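Local structure of methylmalonyl-CoA carboxyltransferase 12S subunit (Propionibacterium freudenreichii, 1ON3) at residues E[170-184]-E[188-202]. The protein transfers the carboxyl group of methylmalonyl-CoA to the biotin of the 1.3S subunit, as the hexameric core of the transcarboxylase complex. Sequence-based numbering, arbitrary orientation.
Sequences QIAIIAGPCAGGASY and LTDFIIMTKKAHMFI. With MCA (methylmalonyl-coenzyme A), chain T; DXX (methylmalonic acid), chain U.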
loop_
_atom_site.group_PDB
_atom_site.type_symbol
_atom_site.label_atom_id
_atom_site.label_comp_id
_atom_site.label_asym_id
_atom_site.label_seq_id
_atom_site.Cartn_x
_atom_site.Cartn_y
_atom_site.Cartn_z
ATOM N N GLN E 170 20.128 18.135 3.649
ATOM C CA GLN E 170 20.113 19.516 4.127
ATOM C C GLN E 170 21.503 19.874 4.633
ATOM O O GLN E 170 22.029 19.220 5.538
ATOM C CB GLN E 170 19.105 19.688 5.274
ATOM C CG GLN E 170 17.673 19.338 4.944
ATOM C CD GLN E 170 16.773 19.503 6.147
ATOM O OE1 GLN E 170 16.362 20.617 6.470
ATOM N NE2 GLN E 170 16.481 18.394 6.836
ATOM N N ILE E 171 22.090 20.902 4.026
ATOM C CA ILE E 171 23.431 21.371 4.353
ATOM C C ILE E 171 23.399 22.808 4.890
ATOM O O ILE E 171 22.873 23.718 4.249
ATOM C CB ILE E 171 24.334 21.311 3.090
ATOM C CG1 ILE E 171 24.447 19.856 2.622
ATOM C CG2 ILE E 171 25.725 21.883 3.380
ATOM C CD1 ILE E 171 25.094 19.685 1.231
ATOM N N ALA E 172 23.959 23.003 6.073
ATOM C CA ALA E 172 23.995 24.326 6.661
ATOM C C ALA E 172 25.414 24.866 6.596
ATOM O O ALA E 172 26.376 24.141 6.866
ATOM C CB ALA E 172 23.535 24.263 8.099
ATOM N N ILE E 173 25.548 26.131 6.219
ATOM C CA ILE E 173 26.861 26.770 6.187
ATOM C C ILE E 173 26.767 27.999 7.089
ATOM O O ILE E 173 26.035 28.940 6.776
ATOM C CB ILE E 173 27.263 27.239 4.759
ATOM C CG1 ILE E 173 27.261 26.063 3.784
ATOM C CG2 ILE E 173 28.661 27.843 4.785
ATOM C CD1 ILE E 173 26.023 26.010 2.904
ATOM N N ILE E 174 27.468 27.968 8.222
ATOM C CA ILE E 174 27.464 29.092 9.152
ATOM C C ILE E 174 28.627 29.965 8.716
ATOM O O ILE E 174 29.790 29.552 8.817
ATOM C CB ILE E 174 27.723 28.665 10.620
ATOM C CG1 ILE E 174 27.031 27.341 10.939
ATOM C CG2 ILE E 174 27.243 29.791 11.554
ATOM C CD1 ILE E 174 25.554 27.351 10.808
ATOM N N ALA E 175 28.321 31.171 8.247
ATOM C CA ALA E 175 29.353 32.066 7.738
ATOM C C ALA E 175 29.375 33.436 8.406
ATOM O O ALA E 175 29.883 34.407 7.839
ATOM C CB ALA E 175 29.177 32.223 6.229
ATOM N N GLY E 176 28.819 33.489 9.605
ATOM C CA GLY E 176 28.774 34.710 10.382
ATOM C C GLY E 176 28.205 34.322 11.727
ATOM O O GLY E 176 28.317 33.154 12.133
ATOM N N PRO E 177 27.591 35.265 12.459
ATOM C CA PRO E 177 27.029 34.900 13.757
ATOM C C PRO E 177 25.806 34.009 13.572
ATOM O O PRO E 177 25.192 33.981 12.502
ATOM C CB PRO E 177 26.619 36.248 14.358
ATOM C CG PRO E 177 27.536 37.214 13.711
ATOM C CD PRO E 177 27.597 36.726 12.286
ATOM N N CYS E 178 25.476 33.295 14.636
ATOM C CA CYS E 178 24.310 32.421 14.721
ATOM C C CYS E 178 24.068 32.450 16.220
ATOM O O CYS E 178 24.369 31.500 16.952
ATOM C CB CYS E 178 24.630 31.000 14.252
ATOM S SG CYS E 178 23.115 29.997 14.027
ATOM N N ALA E 179 23.532 33.579 16.673
ATOM C CA ALA E 179 23.295 33.811 18.094
ATOM C C ALA E 179 21.970 33.330 18.653
ATOM O O ALA E 179 20.906 33.866 18.310
ATOM C CB ALA E 179 23.465 35.299 18.392
ATOM N N GLY E 180 22.039 32.331 19.527
ATOM C CA GLY E 180 20.843 31.816 20.155
ATOM C C GLY E 180 20.197 30.578 19.558
ATOM O O GLY E 180 20.831 29.789 18.856
ATOM N N GLY E 181 18.913 30.421 19.857
ATOM C CA GLY E 181 18.148 29.285 19.374
ATOM C C GLY E 181 18.190 29.079 17.875
ATOM O O GLY E 181 17.887 27.988 17.407
ATOM N N ALA E 182 18.546 30.114 17.119
ATOM C CA ALA E 182 18.653 29.987 15.664
ATOM C C ALA E 182 19.527 28.764 15.353
ATOM O O ALA E 182 19.330 28.076 14.350
ATOM C CB ALA E 182 19.295 31.234 15.076
ATOM N N SER E 183 20.493 28.509 16.235
ATOM C CA SER E 183 21.429 27.393 16.102
ATOM C C SER E 183 20.779 26.010 15.975
ATOM O O SER E 183 21.385 25.092 15.432
ATOM C CB SER E 183 22.394 27.382 17.296
ATOM O OG SER E 183 23.136 28.590 17.362
ATOM N N TYR E 184 19.556 25.847 16.466
ATOM C CA TYR E 184 18.902 24.545 16.369
ATOM C C TYR E 184 18.542 24.143 14.932
ATOM O O TYR E 184 18.438 22.957 14.631
ATOM C CB TYR E 184 17.672 24.506 17.278
ATOM C CG TYR E 184 18.022 24.498 18.754
ATOM C CD1 TYR E 184 17.490 25.455 19.626
ATOM C CD2 TYR E 184 18.895 23.536 19.280
ATOM C CE1 TYR E 184 17.826 25.455 20.991
ATOM C CE2 TYR E 184 19.234 23.526 20.629
ATOM C CZ TYR E 184 18.695 24.497 21.486
ATOM O OH TYR E 184 19.041 24.508 22.831
ATOM N N LEU E 188 19.479 20.601 13.159
ATOM C CA LEU E 188 18.469 19.716 12.581
ATOM C C LEU E 188 18.720 19.396 11.100
ATOM O O LEU E 188 18.026 18.559 10.519
ATOM C CB LEU E 188 17.079 20.337 12.792
ATOM C CG LEU E 188 16.598 20.406 14.261
ATOM C CD1 LEU E 188 15.339 21.265 14.365
ATOM C CD2 LEU E 188 16.319 19.000 14.797
ATOM N N THR E 189 19.700 20.058 10.482
ATOM C CA THR E 189 20.028 19.763 9.082
ATOM C C THR E 189 20.975 18.571 9.177
ATOM O O THR E 189 21.211 18.062 10.270
ATOM C CB THR E 189 20.765 20.927 8.362
ATOM O OG1 THR E 189 22.043 21.160 8.981
ATOM C CG2 THR E 189 19.906 22.227 8.402
ATOM N N ASP E 190 21.534 18.117 8.064
ATOM C CA ASP E 190 22.423 16.954 8.159
ATOM C C ASP E 190 23.889 17.256 8.411
ATOM O O ASP E 190 24.544 16.543 9.176
ATOM C CB ASP E 190 22.294 16.105 6.908
ATOM C CG ASP E 190 20.879 15.636 6.688
ATOM O OD1 ASP E 190 20.320 15.945 5.622
ATOM O OD2 ASP E 190 20.328 14.973 7.593
ATOM N N PHE E 191 24.407 18.290 7.749
ATOM C CA PHE E 191 25.800 18.677 7.898
ATOM C C PHE E 191 25.979 20.157 8.126
ATOM O O PHE E 191 25.354 20.969 7.446
ATOM C CB PHE E 191 26.608 18.310 6.656
ATOM C CG PHE E 191 26.625 16.844 6.368
ATOM C CD1 PHE E 191 25.696 16.281 5.500
ATOM C CD2 PHE E 191 27.532 16.022 7.008
ATOM C CE1 PHE E 191 25.673 14.895 5.276
ATOM C CE2 PHE E 191 27.516 14.647 6.796
ATOM C CZ PHE E 191 26.584 14.085 5.928
ATOM N N ILE E 192 26.836 20.503 9.084
ATOM C CA ILE E 192 27.135 21.907 9.343
ATOM C C ILE E 192 28.571 22.224 8.935
ATOM O O ILE E 192 29.503 21.580 9.422
ATOM C CB ILE E 192 27.002 22.278 10.836
ATOM C CG1 ILE E 192 25.557 22.086 11.303
ATOM C CG2 ILE E 192 27.441 23.737 11.033
ATOM C CD1 ILE E 192 25.380 22.292 12.818
ATOM N N ILE E 193 28.735 23.193 8.027
ATOM C CA ILE E 193 30.052 23.658 7.585
ATOM C C ILE E 193 30.145 25.031 8.225
ATOM O O ILE E 193 29.275 25.866 8.004
ATOM C CB ILE E 193 30.138 23.854 6.057
ATOM C CG1 ILE E 193 29.954 22.512 5.346
ATOM C CG2 ILE E 193 31.497 24.428 5.682
ATOM C CD1 ILE E 193 29.573 22.678 3.879
ATOM N N MET E 194 31.189 25.256 9.012
ATOM C CA MET E 194 31.364 26.514 9.724
ATOM C C MET E 194 32.688 27.181 9.357
ATOM O O MET E 194 33.737 26.542 9.426
ATOM C CB MET E 194 31.322 26.212 11.223
ATOM C CG MET E 194 30.958 27.352 12.103
ATOM S SD MET E 194 30.641 26.808 13.799
ATOM C CE MET E 194 30.864 28.413 14.594
ATOM N N THR E 195 32.654 28.462 8.976
ATOM C CA THR E 195 33.890 29.161 8.619
ATOM C C THR E 195 34.568 29.692 9.879
ATOM O O THR E 195 33.955 29.739 10.952
ATOM C CB THR E 195 33.639 30.366 7.704
ATOM O OG1 THR E 195 33.025 31.411 8.467
ATOM C CG2 THR E 195 32.745 29.978 6.534
ATOM N N LYS E 196 35.829 30.104 9.750
ATOM C CA LYS E 196 36.555 30.619 10.908
ATOM C C LYS E 196 36.132 32.040 11.292
ATOM O O LYS E 196 36.609 32.599 12.278
ATOM C CB LYS E 196 38.070 30.523 10.673
ATOM C CG LYS E 196 38.537 29.081 10.780
ATOM C CD LYS E 196 40.037 28.910 10.690
ATOM C CE LYS E 196 40.399 27.452 10.995
ATOM N NZ LYS E 196 41.859 27.188 10.936
ATOM N N LYS E 197 35.207 32.611 10.530
ATOM C CA LYS E 197 34.712 33.944 10.845
ATOM C C LYS E 197 33.367 33.815 11.561
ATOM O O LYS E 197 32.836 34.786 12.088
ATOM C CB LYS E 197 34.538 34.766 9.565
ATOM C CG LYS E 197 35.844 35.161 8.891
ATOM C CD LYS E 197 36.678 36.067 9.795
ATOM C CE LYS E 197 37.881 36.626 9.044
ATOM N NZ LYS E 197 38.706 35.532 8.444
ATOM N N ALA E 198 32.831 32.603 11.588
ATOM C CA ALA E 198 31.532 32.360 12.211
ATOM C C ALA E 198 31.573 32.041 13.696
ATOM O O ALA E 198 32.609 31.677 14.241
ATOM C CB ALA E 198 30.801 31.228 11.470
ATOM N N HIS E 199 30.425 32.215 14.345
ATOM C CA HIS E 199 30.264 31.896 15.757
ATOM C C HIS E 199 28.845 31.381 15.949
ATOM O O HIS E 199 27.903 31.842 15.297
ATOM C CB HIS E 199 30.540 33.116 16.647
ATOM C CG HIS E 199 31.955 33.600 16.564
ATOM N ND1 HIS E 199 32.371 34.520 15.624
ATOM C CD2 HIS E 199 33.068 33.221 17.237
ATOM C CE1 HIS E 199 33.680 34.682 15.718
ATOM N NE2 HIS E 199 34.128 33.904 16.688
ATOM N N MET E 200 28.697 30.408 16.833
ATOM C CA MET E 200 27.402 29.802 17.088
ATOM C C MET E 200 27.314 29.434 18.568
ATOM O O MET E 200 28.279 28.950 19.147
ATOM C CB MET E 200 27.275 28.544 16.213
ATOM C CG MET E 200 26.012 27.738 16.385
ATOM S SD MET E 200 25.795 26.595 14.977
ATOM C CE MET E 200 26.997 25.296 15.366
ATOM N N PHE E 201 26.163 29.684 19.182
ATOM C CA PHE E 201 25.970 29.351 20.590
ATOM C C PHE E 201 24.522 29.567 21.008
ATOM O O PHE E 201 23.791 30.343 20.382
ATOM C CB PHE E 201 26.918 30.169 21.482
ATOM C CG PHE E 201 27.020 31.620 21.105
ATOM C CD1 PHE E 201 25.915 32.465 21.206
ATOM C CD2 PHE E 201 28.226 32.143 20.643
ATOM C CE1 PHE E 201 26.011 33.814 20.852
ATOM C CE2 PHE E 201 28.337 33.487 20.286
ATOM C CZ PHE E 201 27.228 34.326 20.389
ATOM N N ILE E 202 24.097 28.848 22.036
ATOM C CA ILE E 202 22.727 28.987 22.516
ATOM C C ILE E 202 22.685 30.214 23.419
ATOM O O ILE E 202 21.771 31.028 23.324
ATOM C CB ILE E 202 22.269 27.735 23.299
ATOM C CG1 ILE E 202 22.057 26.566 22.323
ATOM C CG2 ILE E 202 20.976 28.029 24.052
ATOM C CD1 ILE E 202 21.235 26.949 21.073
HETATM C C8 MCA T . 21.558 41.904 15.744
HETATM N N9 MCA T . 20.774 43.009 15.397
HETATM C C4 MCA T . 19.486 42.641 15.750
HETATM C C5 MCA T . 19.598 41.335 16.283
HETATM N N7 MCA T . 20.909 40.896 16.270
HETATM N N3 MCA T . 18.309 43.378 15.617
HETATM C C2 MCA T . 17.206 42.691 16.076
HETATM N N1 MCA T . 17.194 41.424 16.611
HETATM C C6 MCA T . 18.382 40.707 16.730
HETATM N N6 MCA T . 18.322 39.477 17.251
HETATM C "C1'" MCA T . 21.086 44.209 14.835
HETATM C "C2'" MCA T . 21.892 45.039 15.839
HETATM O "O2'" MCA T . 21.050 45.745 16.707
HETATM C "C3'" MCA T . 22.752 45.869 14.919
HETATM O "O3'" MCA T . 22.056 47.051 14.564
HETATM C "C4'" MCA T . 23.043 44.980 13.695
HETATM O "O4'" MCA T . 21.940 43.996 13.708
HETATM C "C5'" MCA T . 24.367 44.116 13.703
HETATM O "O5'" MCA T . 24.924 44.318 14.753
HETATM P P1 MCA T . 26.035 44.650 15.517
HETATM O O11 MCA T . 25.805 44.720 16.864
HETATM O O12 MCA T . 26.246 45.787 14.847
HETATM O O6 MCA T . 27.253 43.557 15.454
HETATM P P2 MCA T . 28.224 42.653 15.569
HETATM O O21 MCA T . 28.839 43.566 16.410
HETATM O O22 MCA T . 28.774 42.029 14.433
HETATM O O7 MCA T . 27.582 41.547 16.534
HETATM C CPB MCA T . 26.587 40.920 16.288
HETATM C CPA MCA T . 25.893 39.901 17.174
HETATM C CP7 MCA T . 25.126 40.947 18.016
HETATM C CP9 MCA T . 26.873 38.917 17.858
HETATM C CP8 MCA T . 24.950 39.068 16.271
HETATM O OP3 MCA T . 24.370 41.676 17.352
HETATM C CP6 MCA T . 24.252 40.558 19.064
HETATM O OP2 MCA T . 24.727 39.799 19.986
HETATM N NP2 MCA T . 22.840 40.993 19.049
HETATM C CP5 MCA T . 21.944 40.069 19.661
HETATM C CP4 MCA T . 21.708 38.686 19.940
HETATM C CP3 MCA T . 20.492 38.113 20.490
HETATM O OP1 MCA T . 20.231 38.807 21.627
HETATM N NP1 MCA T . 19.563 37.032 20.138
HETATM C CP2 MCA T . 18.488 36.933 21.086
HETATM C CP1 MCA T . 17.540 35.951 20.542
HETATM P P3 MCA T . 22.285 48.484 13.784
HETATM O O31 MCA T . 23.208 48.887 14.894
HETATM O O32 MCA T . 20.985 49.234 13.820
HETATM O O33 MCA T . 23.003 48.508 12.459
HETATM S S MCA T . 16.290 35.660 21.380
HETATM C CS1 MCA T . 16.036 34.638 20.127
HETATM O OS1 MCA T . 16.657 34.358 19.063
HETATM C CS2 MCA T . 15.761 33.361 20.638
HETATM C CS3 MCA T . 14.596 32.821 20.313
HETATM C CS4 MCA T . 16.518 32.274 21.458
HETATM O OS4 MCA T . 15.922 31.443 22.144
HETATM O OS5 MCA T . 17.738 32.321 21.370
HETATM C C1 DXX U . 19.749 34.840 25.294
HETATM O O1 DXX U . 19.026 35.933 25.148
HETATM C CA DXX U . 20.352 34.437 24.313
HETATM C CB DXX U . 19.524 33.461 23.755
HETATM C C DXX U . 21.625 34.778 23.743
HETATM O O DXX U . 22.488 34.972 24.626
HETATM O O2 DXX U . 21.851 34.860 22.521
HETATM O O HOH W 1 17.666 15.609 5.571
HETATM O O HOH W 2 32.366 33.512 6.765
#
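The backbone amides of D190 and F191, at the start of strand 191-195, both bond Q170 O: D190 N at 2.8 Å, F191 N weakly. The D190 carboxylate answers, OD1 accepting from Q170 N at 3.0 Å on its anti side, somewhat out of plane; a water joins OD1 to Q170 NE2, which also bonds N161, while OD2 bonds N520 of a second subunit. A leucine in place of D190 would probably leave Q170 N without this acceptor and N520 of the second subunit without its partner. Beyond, parallel pairing is regular, with I193 N to A172 O at 2.8 Å and 172°. I174 has CG1 beside its backbone N (chi1 -38°), where it meets I192 CG2 at 3.6 Å; its CG2 touches the A198 methyl, which ends the type I turn from T195 close to I174 O and G176 O, a place suited to so small a residue. After the corner at G176 a second short parallel pair begins, and G180 N bonds F201 O. G180's backbone angles call for glycine, since a CB would jam against A179 O and meet methylmalonyl-CoA OS5; G181 N donates almost straight (177°) to OS5 at 2.7 Å. I202 CD1 sits over one face of the Y184 ring, 3.9 Å from its centroid, a CH-pi contact. In this crotonase-like domain, helix 184-188 links the paired strands as a beta-alpha-beta crossover; in one sheet 133-139 lies parallel beside 170-175, and 236-238 beside 191-195. Helix 147-164 meets Q170 and L188, helix 241-253 I171 and F191, and a second subunit covers Y184 and I202.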